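Local coordinates for protein 2-CYS peroxiredoxin (Plasmodium yoelii, PDB 2H01) that probably reduces hydrogen peroxide and organic hydroperoxides to water and alcohols as a thiol-specific, thioredoxin-linked 2-Cys peroxidase, at residues A[59-63]-A[64-68]; A[156-159]-A[160-163]; A[138-141]-A[142-145]; A[112-115]-A[116-119]. All coordinates share one frame; numbering follows the deposited sequence.

Contact 1 (A[59-63]-A[64-68]); sequences DSFKE and RNVEL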
ATOM      1  N   ASP A  59       4.074  13.474   0.714  1.00 28.58           N
ATOM      2  CA  ASP A  59       4.847  14.220  -0.272  1.00 29.42           C
ATOM      3  C   ASP A  59       6.047  13.457  -0.824  1.00 28.07           C
ATOM      4  O   ASP A  59       6.335  13.546  -2.016  1.00 28.55           O
ATOM      5  CB  ASP A  59       5.296  15.565   0.301  1.00 33.27           C
ATOM      6  CG  ASP A  59       4.155  16.567   0.382  1.00 36.32           C
ATOM      7  OD1 ASP A  59       3.328  16.591  -0.561  1.00 36.31           O
ATOM      8  OD2 ASP A  59       4.093  17.331   1.374  1.00 37.23           O
ATOM      9  N   SER A  60       6.747  12.717   0.031  1.00 26.41           N
ATOM     10  CA  SER A  60       7.891  11.922  -0.419  1.00 24.34           C
ATOM     11  C   SER A  60       7.439  10.916  -1.482  1.00 23.85           C
ATOM     12  O   SER A  60       8.174  10.635  -2.435  1.00 23.61           O
ATOM     13  CB  SER A  60       8.528  11.168   0.755  1.00 24.87           C
ATOM     14  OG  SER A  60       9.277  12.032   1.585  1.00 25.07           O
ATOM     15  N   PHE A  61       6.234  10.367  -1.310  1.00 22.77           N
ATOM     16  CA  PHE A  61       5.681   9.403  -2.272  1.00 21.13           C
ATOM     17  C   PHE A  61       5.255  10.068  -3.575  1.00 20.91           C
ATOM     18  O   PHE A  61       5.523   9.547  -4.657  1.00 20.65           O
ATOM     19  CB  PHE A  61       4.492   8.645  -1.675  1.00 19.87           C
ATOM     20  CG  PHE A  61       4.886   7.631  -0.650  1.00 19.34           C
ATOM     21  CD1 PHE A  61       4.787   7.915   0.703  1.00 19.76           C
ATOM     22  CD2 PHE A  61       5.446   6.420  -1.040  1.00 19.23           C
ATOM     23  CE1 PHE A  61       5.248   7.011   1.656  1.00 19.39           C
ATOM     24  CE2 PHE A  61       5.911   5.509  -0.094  1.00 19.15           C
ATOM     25  CZ  PHE A  61       5.814   5.806   1.257  1.00 17.47           C
ATOM     26  N   LYS A  62       4.604  11.220  -3.483  1.00 20.52           N
ATOM     27  CA  LYS A  62       4.182  11.917  -4.690  1.00 22.91           C
ATOM     28  C   LYS A  62       5.402  12.313  -5.526  1.00 22.92           C
ATOM     29  O   LYS A  62       5.388  12.201  -6.748  1.00 22.03           O
ATOM     30  CB  LYS A  62       3.367  13.176  -4.342  1.00 23.69           C
ATOM     31  CG  LYS A  62       1.972  12.888  -3.820  1.00 26.18           C
ATOM     32  CD  LYS A  62       1.176  14.166  -3.537  1.00 28.19           C
ATOM     33  CE  LYS A  62      -0.215  13.825  -2.984  1.00 29.54           C
ATOM     34  NZ  LYS A  62      -1.009  15.034  -2.634  1.00 30.56           N
ATOM     35  N   GLU A  63       6.452  12.778  -4.854  1.00 23.58           N
ATOM     36  CA  GLU A  63       7.680  13.202  -5.526  1.00 23.25           C
ATOM     37  C   GLU A  63       8.294  12.069  -6.328  1.00 22.82           C
ATOM     38  O   GLU A  63       8.971  12.305  -7.333  1.00 21.75           O
ATOM     39  CB  GLU A  63       8.701  13.718  -4.499  1.00 22.51           C
ATOM     40  CG  GLU A  63       8.296  15.024  -3.836  1.00 23.66           C
ATOM     41  CD  GLU A  63       9.075  15.333  -2.566  1.00 24.51           C
ATOM     42  OE1 GLU A  63       9.861  14.472  -2.107  1.00 25.60           O
ATOM     43  OE2 GLU A  63       8.884  16.440  -2.015  1.00 23.11           O
ATOM     44  N   ARG A  64       8.056  10.837  -5.886  1.00 22.28           N
ATOM     45  CA  ARG A  64       8.610   9.670  -6.568  1.00 21.91           C
ATOM     46  C   ARG A  64       7.554   9.008  -7.423  1.00 22.17           C
ATOM     47  O   ARG A  64       7.724   7.874  -7.884  1.00 21.39           O
ATOM     48  CB  ARG A  64       9.182   8.683  -5.538  1.00 22.26           C
ATOM     49  CG  ARG A  64      10.263   9.321  -4.661  1.00 23.64           C
ATOM     50  CD  ARG A  64      10.775   8.384  -3.578  1.00 26.33           C
ATOM     51  NE  ARG A  64      11.994   8.915  -2.959  1.00 29.49           N
ATOM     52  CZ  ARG A  64      12.041   9.951  -2.118  1.00 31.07           C
ATOM     53  NH1 ARG A  64      10.935  10.592  -1.766  1.00 31.94           N
ATOM     54  NH2 ARG A  64      13.209  10.355  -1.637  1.00 32.25           N
ATOM     55  N   ASN A  65       6.459   9.734  -7.624  1.00 22.79           N
ATOM     56  CA  ASN A  65       5.344   9.282  -8.447  1.00 23.42           C
ATOM     57  C   ASN A  65       4.737   7.960  -7.961  1.00 23.31           C
ATOM     58  O   ASN A  65       4.471   7.049  -8.753  1.00 21.78           O
ATOM     59  CB  ASN A  65       5.810   9.165  -9.904  1.00 23.67           C
ATOM     60  CG  ASN A  65       4.663   9.233 -10.891  1.00 25.93           C
ATOM     61  OD1 ASN A  65       3.596   9.769 -10.583  1.00 27.27           O
ATOM     62  ND2 ASN A  65       4.881   8.702 -12.092  1.00 28.81           N
ATOM     63  N   VAL A  66       4.516   7.881  -6.649  1.00 24.28           N
ATOM     64  CA  VAL A  66       3.939   6.700  -6.013  1.00 24.88           C
ATOM     65  C   VAL A  66       2.569   7.005  -5.420  1.00 26.00           C
ATOM     66  O   VAL A  66       2.399   7.981  -4.685  1.00 27.10           O
ATOM     67  CB  VAL A  66       4.825   6.178  -4.872  1.00 23.16           C
ATOM     68  CG1 VAL A  66       4.113   5.033  -4.155  1.00 22.34           C
ATOM     69  CG2 VAL A  66       6.163   5.715  -5.418  1.00 22.22           C
ATOM     70  N   GLU A  67       1.607   6.145  -5.737  1.00 25.98           N
ATOM     71  CA  GLU A  67       0.235   6.266  -5.259  1.00 25.91           C
ATOM     72  C   GLU A  67       0.035   5.366  -4.036  1.00 25.19           C
ATOM     73  O   GLU A  67       0.246   4.156  -4.107  1.00 25.64           O
ATOM     74  CB  GLU A  67      -0.731   5.847  -6.375  1.00 27.05           C
ATOM     75  CG  GLU A  67      -2.215   6.005  -6.051  1.00 26.86           C
ATOM     76  CD  GLU A  67      -2.662   7.452  -6.026  1.00 26.99           C
ATOM     77  OE1 GLU A  67      -2.078   8.286  -6.763  1.00 28.60           O
ATOM     78  OE2 GLU A  67      -3.613   7.753  -5.282  1.00 26.29           O
ATOM     79  N   LEU A  68      -0.379   5.958  -2.921  1.00 24.45           N
ATOM     80  CA  LEU A  68      -0.602   5.205  -1.690  1.00 23.82           C
ATOM     81  C   LEU A  68      -2.018   4.661  -1.602  1.00 22.97           C
ATOM     82  O   LEU A  68      -2.975   5.392  -1.831  1.00 23.75           O
ATOM     83  CB  LEU A  68      -0.368   6.081  -0.462  1.00 24.28           C
ATOM     84  CG  LEU A  68       1.046   6.333   0.046  1.00 26.44           C
ATOM     85  CD1 LEU A  68       0.970   7.153   1.339  1.00 26.78           C
ATOM     86  CD2 LEU A  68       1.738   5.001   0.299  1.00 29.72           C
TER
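One face of the Phe61 ring carries Leu68, whose CD2 sits 4.0 Å from the ring centroid and only 2° off the normal, a CH-pi contact over the middle of the ring. Val66 comes to the same ring differently: its CB lies in plane at the edge, while its CG1 approaches Phe61 CD2 obliquely at 3.7 Å. The second flat group is the Arg64 guanidinium. Its NH1 donates to Ser60 O at 2.8 Å, the oxygen lying within 5° of the guanidinium plane. With CG anti to the carbonyl carbon (chi1 -58°) and the chain extended to NE, Arg64 runs back along the last turn of the helix to reach that carbonyl. The turn itself is a Schellman motif: Asn65, the C-prime residue with positive phi, gives its N to Lys62 O at 2.8 Å, and Val66 N reaches Phe61 O, also at 2.8 Å. This is how helix 58-63 stops and the chain reverses into strand 66-72 of the thioredoxin-type sheet. Arg64 NE is salt-bridged to Asp155 of helix 147-163, and Asn65 OD1 is hydrogen-bonded to Lys32 NZ. Leu151 and Ile154 of helix 147-163, with Leu54 of helix 49-56, also touch Phe61.

Contact 2 (A[156-159]-A[160-163]); sequences ALQH and HEKY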
ATOM      1  N   ALA A 156      15.696   2.551  -5.019  1.00 20.08           N
ATOM      2  CA  ALA A 156      16.498   1.493  -5.615  1.00 20.74           C
ATOM      3  C   ALA A 156      15.755   0.927  -6.837  1.00 21.67           C
ATOM      4  O   ALA A 156      16.355   0.705  -7.899  1.00 21.56           O
ATOM      5  CB  ALA A 156      16.763   0.384  -4.586  1.00 19.00           C
ATOM      6  N   LEU A 157      14.453   0.693  -6.691  1.00 21.29           N
ATOM      7  CA  LEU A 157      13.684   0.160  -7.810  1.00 21.35           C
ATOM      8  C   LEU A 157      13.821   1.096  -9.018  1.00 21.79           C
ATOM      9  O   LEU A 157      14.217   0.662 -10.104  1.00 22.16           O
ATOM     10  CB  LEU A 157      12.202   0.004  -7.438  1.00 20.54           C
ATOM     11  CG  LEU A 157      11.220  -0.335  -8.577  1.00 19.68           C
ATOM     12  CD1 LEU A 157      11.618  -1.658  -9.257  1.00 18.10           C
ATOM     13  CD2 LEU A 157       9.792  -0.455  -8.003  1.00 18.01           C
ATOM     14  N   GLN A 158      13.516   2.376  -8.819  1.00 20.71           N
ATOM     15  CA  GLN A 158      13.605   3.328  -9.911  1.00 21.20           C
ATOM     16  C   GLN A 158      15.024   3.457 -10.458  1.00 21.60           C
ATOM     17  O   GLN A 158      15.197   3.718 -11.642  1.00 21.32           O
ATOM     18  CB  GLN A 158      13.031   4.683  -9.478  1.00 20.45           C
ATOM     19  CG  GLN A 158      11.592   4.517  -8.963  1.00 20.64           C
ATOM     20  CD  GLN A 158      10.887   5.815  -8.631  1.00 21.52           C
ATOM     21  OE1 GLN A 158      11.513   6.818  -8.301  1.00 22.32           O
ATOM     22  NE2 GLN A 158       9.557   5.789  -8.697  1.00 18.66           N
ATOM     23  N   HIS A 159      16.034   3.242  -9.617  1.00 21.85           N
ATOM     24  CA  HIS A 159      17.407   3.313 -10.093  1.00 21.32           C
ATOM     25  C   HIS A 159      17.709   2.051 -10.920  1.00 21.00           C
ATOM     26  O   HIS A 159      18.422   2.111 -11.924  1.00 20.92           O
ATOM     27  CB  HIS A 159      18.398   3.423  -8.928  1.00 22.93           C
ATOM     28  CG  HIS A 159      19.789   3.787  -9.354  1.00 26.06           C
ATOM     29  ND1 HIS A 159      20.152   5.074  -9.697  1.00 26.85           N
ATOM     30  CD2 HIS A 159      20.899   3.027  -9.522  1.00 27.44           C
ATOM     31  CE1 HIS A 159      21.423   5.091 -10.056  1.00 27.76           C
ATOM     32  NE2 HIS A 159      21.900   3.862  -9.960  1.00 28.99           N
ATOM     33  N   HIS A 160      17.152   0.915 -10.511  1.00 19.14           N
ATOM     34  CA  HIS A 160      17.358  -0.338 -11.239  1.00 19.35           C
ATOM     35  C   HIS A 160      16.664  -0.352 -12.611  1.00 20.26           C
ATOM     36  O   HIS A 160      17.177  -0.940 -13.563  1.00 19.43           O
ATOM     37  CB  HIS A 160      16.849  -1.525 -10.422  1.00 19.01           C
ATOM     38  CG  HIS A 160      17.596  -1.748  -9.143  1.00 17.74           C
ATOM     39  ND1 HIS A 160      17.256  -2.740  -8.251  1.00 15.83           N
ATOM     40  CD2 HIS A 160      18.651  -1.095  -8.598  1.00 17.63           C
ATOM     41  CE1 HIS A 160      18.068  -2.690  -7.210  1.00 15.99           C
ATOM     42  NE2 HIS A 160      18.925  -1.701  -7.396  1.00 16.57           N
ATOM     43  N   GLU A 161      15.497   0.282 -12.705  1.00 21.96           N
ATOM     44  CA  GLU A 161      14.760   0.345 -13.967  1.00 25.14           C
ATOM     45  C   GLU A 161      15.539   1.202 -14.967  1.00 25.50           C
ATOM     46  O   GLU A 161      15.524   0.962 -16.173  1.00 25.26           O
ATOM     47  CB  GLU A 161      13.383   0.979 -13.754  1.00 26.86           C
ATOM     48  CG  GLU A 161      12.462   0.242 -12.776  1.00 29.04           C
ATOM     49  CD  GLU A 161      11.138   0.968 -12.599  1.00 31.40           C
ATOM     50  OE1 GLU A 161      11.167   2.176 -12.282  1.00 33.36           O
ATOM     51  OE2 GLU A 161      10.073   0.343 -12.776  1.00 30.36           O
ATOM     52  N   LYS A 162      16.213   2.212 -14.436  1.00 25.45           N
ATOM     53  CA  LYS A 162      17.000   3.128 -15.233  1.00 25.91           C
ATOM     54  C   LYS A 162      18.305   2.520 -15.743  1.00 27.58           C
ATOM     55  O   LYS A 162      18.561   2.519 -16.942  1.00 28.68           O
ATOM     56  CB  LYS A 162      17.311   4.370 -14.398  1.00 24.25           C
ATOM     57  CG  LYS A 162      16.779   5.681 -14.960  1.00 25.62           C
ATOM     58  CD  LYS A 162      17.898   6.499 -15.625  1.00 29.30           C
ATOM     59  CE  LYS A 162      17.391   7.846 -16.154  1.00 28.99           C
ATOM     60  NZ  LYS A 162      18.497   8.720 -16.652  1.00 31.01           N
ATOM     61  N   TYR A 163      19.116   1.972 -14.840  1.00 28.28           N
ATOM     62  CA  TYR A 163      20.422   1.441 -15.229  1.00 28.72           C
ATOM     63  C   TYR A 163      20.692  -0.060 -15.291  1.00 28.92           C
ATOM     64  O   TYR A 163      21.756  -0.463 -15.758  1.00 28.98           O
ATOM     65  CB  TYR A 163      21.498   2.086 -14.354  1.00 29.09           C
ATOM     66  CG  TYR A 163      21.444   3.586 -14.377  1.00 30.89           C
ATOM     67  CD1 TYR A 163      21.835   4.304 -15.510  1.00 31.58           C
ATOM     68  CD2 TYR A 163      20.951   4.292 -13.288  1.00 32.23           C
ATOM     69  CE1 TYR A 163      21.730   5.700 -15.550  1.00 34.31           C
ATOM     70  CE2 TYR A 163      20.838   5.678 -13.317  1.00 34.59           C
ATOM     71  CZ  TYR A 163      21.226   6.374 -14.446  1.00 35.04           C
ATOM     72  OH  TYR A 163      21.091   7.741 -14.461  1.00 36.74           O
TER
HETATM   73  O   HOH W   1      12.747   4.269 -13.174  1.00 34.01           O
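His159 and Tyr163, one turn apart, lay their rings together obliquely, with centroids separated by 4.8 Å and planes 52° apart, an angle that makes the pair neither a parallel stack nor a T. Tyr163 CD2 stands over one face of the imidazole, displaced toward its rim, and lies 3.4 Å from His159 CE1. Seen from the tyrosine, His159 ND1 is at the ring edge, in plane. His159 has CG anti to its backbone nitrogen (chi1 -168°), whereas Tyr163 has CG anti to its carbonyl carbon (chi1 -54°); these different torsions bring the two rings together beside the helix. The His160 ring likewise reaches back one turn, over the Ala156 peptide: Ala156 O touches one face, 3.0 Å from His160 CG, and Ala156 CB is 4.1 Å from His160 NE2. On another side of the helix, the extended Glu161 chain runs back past Leu157, where Leu157 CD1 meets Glu161 CG at 4.1 Å. The planes of the Gln158 amide and the Glu161 carboxylate are nearly parallel, though their polar ends serve different partners: Gln158 NE2 bonds Arg64 O, and Glu161 OE1 bonds Tyr33 OH. A water bridges Gln158 O and Glu161 OE1, donating to both, at 2.8 Å to the carboxylate oxygen. Underneath runs the i to i+4 pattern of an alpha helix, from His160 N to Ala156 O through to Tyr163 N to His159 O, with the Lys162 N to Gln158 O bond weak, here forming the exposed C-terminal turns of helix 147-163, which is held to strand 33-38 through Tyr33.

Contact 3 (A[138-141]-A[142-145]); sequences VNNL and ALGR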
ATOM      1  N   VAL A 138       6.545  -7.874   5.311  1.00 22.22           N
ATOM      2  CA  VAL A 138       5.633  -8.353   6.337  1.00 22.68           C
ATOM      3  C   VAL A 138       6.239  -8.409   7.729  1.00 22.89           C
ATOM      4  O   VAL A 138       7.419  -8.111   7.930  1.00 23.50           O
ATOM      5  CB  VAL A 138       5.141  -9.772   6.015  1.00 23.93           C
ATOM      6  CG1 VAL A 138       4.076  -9.729   4.924  1.00 23.36           C
ATOM      7  CG2 VAL A 138       6.330 -10.629   5.595  1.00 22.83           C
ATOM      8  N   ASN A 139       5.401  -8.809   8.683  1.00 21.81           N
ATOM      9  CA  ASN A 139       5.801  -8.950  10.078  1.00 22.50           C
ATOM     10  C   ASN A 139       6.612  -7.781  10.637  1.00 21.53           C
ATOM     11  O   ASN A 139       6.181  -6.629  10.548  1.00 21.86           O
ATOM     12  CB  ASN A 139       6.537 -10.280  10.253  1.00 23.08           C
ATOM     13  CG  ASN A 139       5.610 -11.464  10.044  1.00 26.31           C
ATOM     14  OD1 ASN A 139       4.591 -11.586  10.729  1.00 28.16           O
ATOM     15  ND2 ASN A 139       5.942 -12.329   9.085  1.00 26.58           N
ATOM     16  N   ASN A 140       7.781  -8.055  11.196  1.00 19.38           N
ATOM     17  CA  ASN A 140       8.554  -6.978  11.784  1.00 19.56           C
ATOM     18  C   ASN A 140       9.129  -5.947  10.826  1.00 19.97           C
ATOM     19  O   ASN A 140       9.753  -4.983  11.256  1.00 20.09           O
ATOM     20  CB  ASN A 140       9.622  -7.558  12.715  1.00 19.33           C
ATOM     21  CG  ASN A 140       9.037  -7.950  14.075  1.00 20.18           C
ATOM     22  OD1 ASN A 140       9.523  -8.864  14.748  1.00 22.00           O
ATOM     23  ND2 ASN A 140       7.976  -7.247  14.478  1.00 18.40           N
ATOM     24  N   LEU A 141       8.908  -6.141   9.530  1.00 18.75           N
ATOM     25  CA  LEU A 141       9.359  -5.171   8.545  1.00 19.38           C
ATOM     26  C   LEU A 141       8.132  -4.398   8.050  1.00 20.65           C
ATOM     27  O   LEU A 141       8.256  -3.436   7.291  1.00 21.35           O
ATOM     28  CB  LEU A 141      10.075  -5.855   7.374  1.00 18.42           C
ATOM     29  CG  LEU A 141      11.565  -6.179   7.589  1.00 17.87           C
ATOM     30  CD1 LEU A 141      12.154  -6.794   6.307  1.00 15.54           C
ATOM     31  CD2 LEU A 141      12.326  -4.902   7.963  1.00 18.20           C
ATOM     32  N   ALA A 142       6.945  -4.824   8.489  1.00 20.43           N
ATOM     33  CA  ALA A 142       5.703  -4.162   8.102  1.00 20.73           C
ATOM     34  C   ALA A 142       5.209  -3.263   9.229  1.00 21.87           C
ATOM     35  O   ALA A 142       4.140  -3.492   9.796  1.00 20.53           O
ATOM     36  CB  ALA A 142       4.633  -5.195   7.760  1.00 19.90           C
ATOM     37  N   LEU A 143       5.988  -2.231   9.539  1.00 22.76           N
ATOM     38  CA  LEU A 143       5.636  -1.302  10.607  1.00 24.43           C
ATOM     39  C   LEU A 143       5.655   0.149  10.133  1.00 25.16           C
ATOM     40  O   LEU A 143       6.295   0.475   9.134  1.00 24.15           O
ATOM     41  CB  LEU A 143       6.617  -1.469  11.770  1.00 24.95           C
ATOM     42  CG  LEU A 143       6.698  -2.863  12.404  1.00 26.61           C
ATOM     43  CD1 LEU A 143       7.783  -2.879  13.485  1.00 25.85           C
ATOM     44  CD2 LEU A 143       5.340  -3.231  13.008  1.00 25.36           C
ATOM     45  N   GLY A 144       4.955   1.020  10.853  1.00 26.09           N
ATOM     46  CA  GLY A 144       4.943   2.421  10.485  1.00 27.36           C
ATOM     47  C   GLY A 144       6.364   2.954  10.458  1.00 28.61           C
ATOM     48  O   GLY A 144       6.700   3.854   9.684  1.00 30.08           O
ATOM     49  N   ARG A 145       7.206   2.371  11.294  1.00 28.85           N
ATOM     50  CA  ARG A 145       8.624   2.666  11.408  1.00 28.73           C
ATOM     51  C   ARG A 145       9.401   2.320  10.135  1.00 28.89           C
ATOM     52  O   ARG A 145      10.570   2.639   9.984  1.00 29.79           O
ATOM     53  CB  ARG A 145       9.174   1.801  12.527  1.00 29.11           C
ATOM     54  CG  ARG A 145       9.940   2.516  13.543  1.00 32.07           C
ATOM     55  CD  ARG A 145      11.034   1.700  14.109  1.00 31.90           C
ATOM     56  NE  ARG A 145      11.106   1.865  15.540  1.00 31.96           N
ATOM     57  CZ  ARG A 145      11.832   2.771  16.135  1.00 31.72           C
ATOM     58  NH1 ARG A 145      12.565   3.608  15.429  1.00 31.46           N
ATOM     59  NH2 ARG A 145      11.826   2.830  17.447  1.00 33.61           N
TER
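Ala142 N turns back to Asn139 O at 2.8 Å, closing a tight turn over Asn140 and Leu141, and a weak, bent bond from Leu143 N to Leu141 O follows it. Just before, Leu141 N bonds Val138 O at 2.9 Å, and a type II' turn at 138-141 thus runs into a type I, 3-10-like turn at 139-142; Asn139, with phi 46°, provides the reversal out of strand 133-138. Among the side chains, the buried Ala142 methyl tucks into the turn, its CB 3.5 Å from Asn139 O and close to the carbonyl carbon of Val138. Leu143, one residue after Ala142, has CG anti to the carbonyl carbon (chi1 -59°), and the branch CD1 comes to Asn140 O at 3.6 Å, an apolar methyl beside a carbonyl. Around the turn, Val138 touches Ala123 and Ala142 touches Arg122, both of strand 119-127, while Leu141 O accepts a bond from Ser146 OG. The side chain of Leu143 lies about 10 Å from that of Cys47, the predicted peroxidatic cysteine. Within these eight residues, on the way from strand 133-138 to helix 147-163, the hydrogen bonds across the turn are all main chain, and the side chains add van der Waals contact.

Contact 4 (A[112-115]-A[116-119]); sequences DVLF and NESV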
ATOM      1  N   ASP A 112      -2.635 -13.151  -0.297  1.00 31.46           N
ATOM      2  CA  ASP A 112      -2.274 -14.088   0.770  1.00 34.35           C
ATOM      3  C   ASP A 112      -1.942 -13.444   2.099  1.00 33.93           C
ATOM      4  O   ASP A 112      -0.943 -13.793   2.731  1.00 33.54           O
ATOM      5  CB  ASP A 112      -1.089 -14.955   0.356  1.00 37.98           C
ATOM      6  CG  ASP A 112      -1.481 -16.066  -0.596  1.00 41.19           C
ATOM      7  OD1 ASP A 112      -2.573 -16.653  -0.406  1.00 42.84           O
ATOM      8  OD2 ASP A 112      -0.685 -16.359  -1.515  1.00 42.24           O
ATOM      9  N   VAL A 113      -2.784 -12.509   2.527  1.00 33.97           N
ATOM     10  CA  VAL A 113      -2.573 -11.831   3.794  1.00 32.92           C
ATOM     11  C   VAL A 113      -3.863 -11.800   4.587  1.00 33.18           C
ATOM     12  O   VAL A 113      -4.075 -10.916   5.418  1.00 34.28           O
ATOM     13  CB  VAL A 113      -2.065 -10.391   3.594  1.00 32.21           C
ATOM     14  CG1 VAL A 113      -0.698 -10.423   2.938  1.00 29.18           C
ATOM     15  CG2 VAL A 113      -3.049  -9.600   2.742  1.00 32.81           C
ATOM     16  N   LEU A 114      -4.739 -12.755   4.315  1.00 33.21           N
ATOM     17  CA  LEU A 114      -5.989 -12.828   5.054  1.00 33.58           C
ATOM     18  C   LEU A 114      -5.754 -13.748   6.248  1.00 34.54           C
ATOM     19  O   LEU A 114      -5.368 -14.904   6.077  1.00 34.08           O
ATOM     20  CB  LEU A 114      -7.108 -13.386   4.175  1.00 32.62           C
ATOM     21  CG  LEU A 114      -8.477 -13.477   4.857  1.00 31.64           C
ATOM     22  CD1 LEU A 114      -8.899 -12.103   5.377  1.00 31.06           C
ATOM     23  CD2 LEU A 114      -9.499 -14.002   3.862  1.00 30.09           C
ATOM     24  N   PHE A 115      -5.957 -13.229   7.453  1.00 35.61           N
ATOM     25  CA  PHE A 115      -5.768 -14.034   8.654  1.00 36.86           C
ATOM     26  C   PHE A 115      -7.090 -14.714   9.011  1.00 37.58           C
ATOM     27  O   PHE A 115      -8.089 -14.045   9.255  1.00 37.90           O
ATOM     28  CB  PHE A 115      -5.279 -13.168   9.816  1.00 37.01           C
ATOM     29  CG  PHE A 115      -4.939 -13.953  11.045  1.00 38.04           C
ATOM     30  CD1 PHE A 115      -4.153 -15.098  10.957  1.00 38.15           C
ATOM     31  CD2 PHE A 115      -5.415 -13.562  12.293  1.00 38.38           C
ATOM     32  CE1 PHE A 115      -3.848 -15.845  12.093  1.00 37.54           C
ATOM     33  CE2 PHE A 115      -5.116 -14.301  13.436  1.00 37.31           C
ATOM     34  CZ  PHE A 115      -4.333 -15.444  13.335  1.00 37.35           C
ATOM     35  N   ASN A 116      -7.059 -16.048   9.050  1.00 39.18           N
ATOM     36  CA  ASN A 116      -8.222 -16.913   9.318  1.00 39.30           C
ATOM     37  C   ASN A 116      -9.573 -16.316   8.928  1.00 37.82           C
ATOM     38  O   ASN A 116     -10.433 -16.041   9.765  1.00 35.61           O
ATOM     39  CB  ASN A 116      -8.227 -17.432  10.780  1.00 42.61           C
ATOM     40  CG  ASN A 116      -8.360 -16.327  11.820  1.00 45.78           C
ATOM     41  OD1 ASN A 116      -7.709 -15.287  11.725  1.00 48.30           O
ATOM     42  ND2 ASN A 116      -9.189 -16.567  12.843  1.00 44.55           N
ATOM     43  N   GLU A 117      -9.732 -16.129   7.620  1.00 36.90           N
ATOM     44  CA  GLU A 117     -10.942 -15.587   7.025  1.00 37.20           C
ATOM     45  C   GLU A 117     -11.544 -14.425   7.804  1.00 36.83           C
ATOM     46  O   GLU A 117     -12.756 -14.246   7.818  1.00 36.65           O
ATOM     47  CB  GLU A 117     -11.982 -16.696   6.882  1.00 39.60           C
ATOM     48  CG  GLU A 117     -11.526 -17.849   6.002  1.00 42.90           C
ATOM     49  CD  GLU A 117     -11.289 -17.428   4.565  1.00 43.94           C
ATOM     50  OE1 GLU A 117     -12.276 -17.089   3.878  1.00 44.95           O
ATOM     51  OE2 GLU A 117     -10.118 -17.432   4.127  1.00 44.16           O
ATOM     52  N   SER A 118     -10.705 -13.627   8.445  1.00 36.82           N
ATOM     53  CA  SER A 118     -11.215 -12.499   9.203  1.00 36.55           C
ATOM     54  C   SER A 118     -10.634 -11.163   8.778  1.00 35.12           C
ATOM     55  O   SER A 118     -11.283 -10.397   8.070  1.00 34.84           O
ATOM     56  CB  SER A 118     -10.978 -12.715  10.694  1.00 38.13           C
ATOM     57  OG  SER A 118     -11.858 -13.707  11.184  1.00 41.55           O
ATOM     58  N   VAL A 119      -9.414 -10.880   9.215  1.00 33.13           N
ATOM     59  CA  VAL A 119      -8.782  -9.615   8.871  1.00 30.93           C
ATOM     60  C   VAL A 119      -7.471  -9.804   8.120  1.00 29.54           C
ATOM     61  O   VAL A 119      -6.909 -10.897   8.074  1.00 29.74           O
ATOM     62  CB  VAL A 119      -8.508  -8.774  10.129  1.00 31.13           C
ATOM     63  CG1 VAL A 119      -9.818  -8.484  10.855  1.00 28.98           C
ATOM     64  CG2 VAL A 119      -7.532  -9.512  11.042  1.00 29.80           C
TER
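Phe115 and Val119 are joined first through their backbones: Phe115 N donates to Val119 O at 2.6 Å, nearly straight at 163°. The return is split. Phe115 O takes Ser118 N at 2.8 Å, and Val119 N only weakly at 3.4 Å. Inside the turn, Ser118 OG donates to Asn116 O at 3.1 Å, a side-chain bond across the bend. In van der Waals contact, Leu114 has CG anti to the backbone N (chi1 -179°), sending the two methyls to different places: CD1 to Val119 O at 3.6 Å and CD2 alongside the Glu117 carboxylate, 3.5 Å from OE2. The Leu114 and Glu117 side chains cross at about a right angle. The apolar pair, Phe115 CB and Val119 CG2, meets more loosely, at 4.5 Å. For charge, Glu117 bends at chi2 and its OE2 forms a salt bridge with Arg109 of helix 106-110, a helix that Leu114 also touches through Ala108. Asn116 and Glu117 both have positive phi, which lets the chain double back sharply. Ser118 and Val119 together face Phe115, the pattern of a classic beta bulge, here at the turn between the short, weakly bonded strand 114-115 and strand 119-127.

Overall arrangement
From the N terminus, the first to appear is contact 1, where helix 58-63 turns into strand 66-72. Contact 4 closes the hairpin between strands 114-115 and 119-127, on the opposite side of the chain's centre from contact 1 but reaching the same mixed sheet. Contact 3 then shapes the loop leaving strand 133-138; its nearest atoms are about 5 Å from contact 4, without touching. The loop leads into helix 147-163, whose last turns hold contact 2. All four are local and lie in series; none nests or crosses. Contacts 1 and 2 do touch, linking helix 147-163 to the turn before strand 66-72.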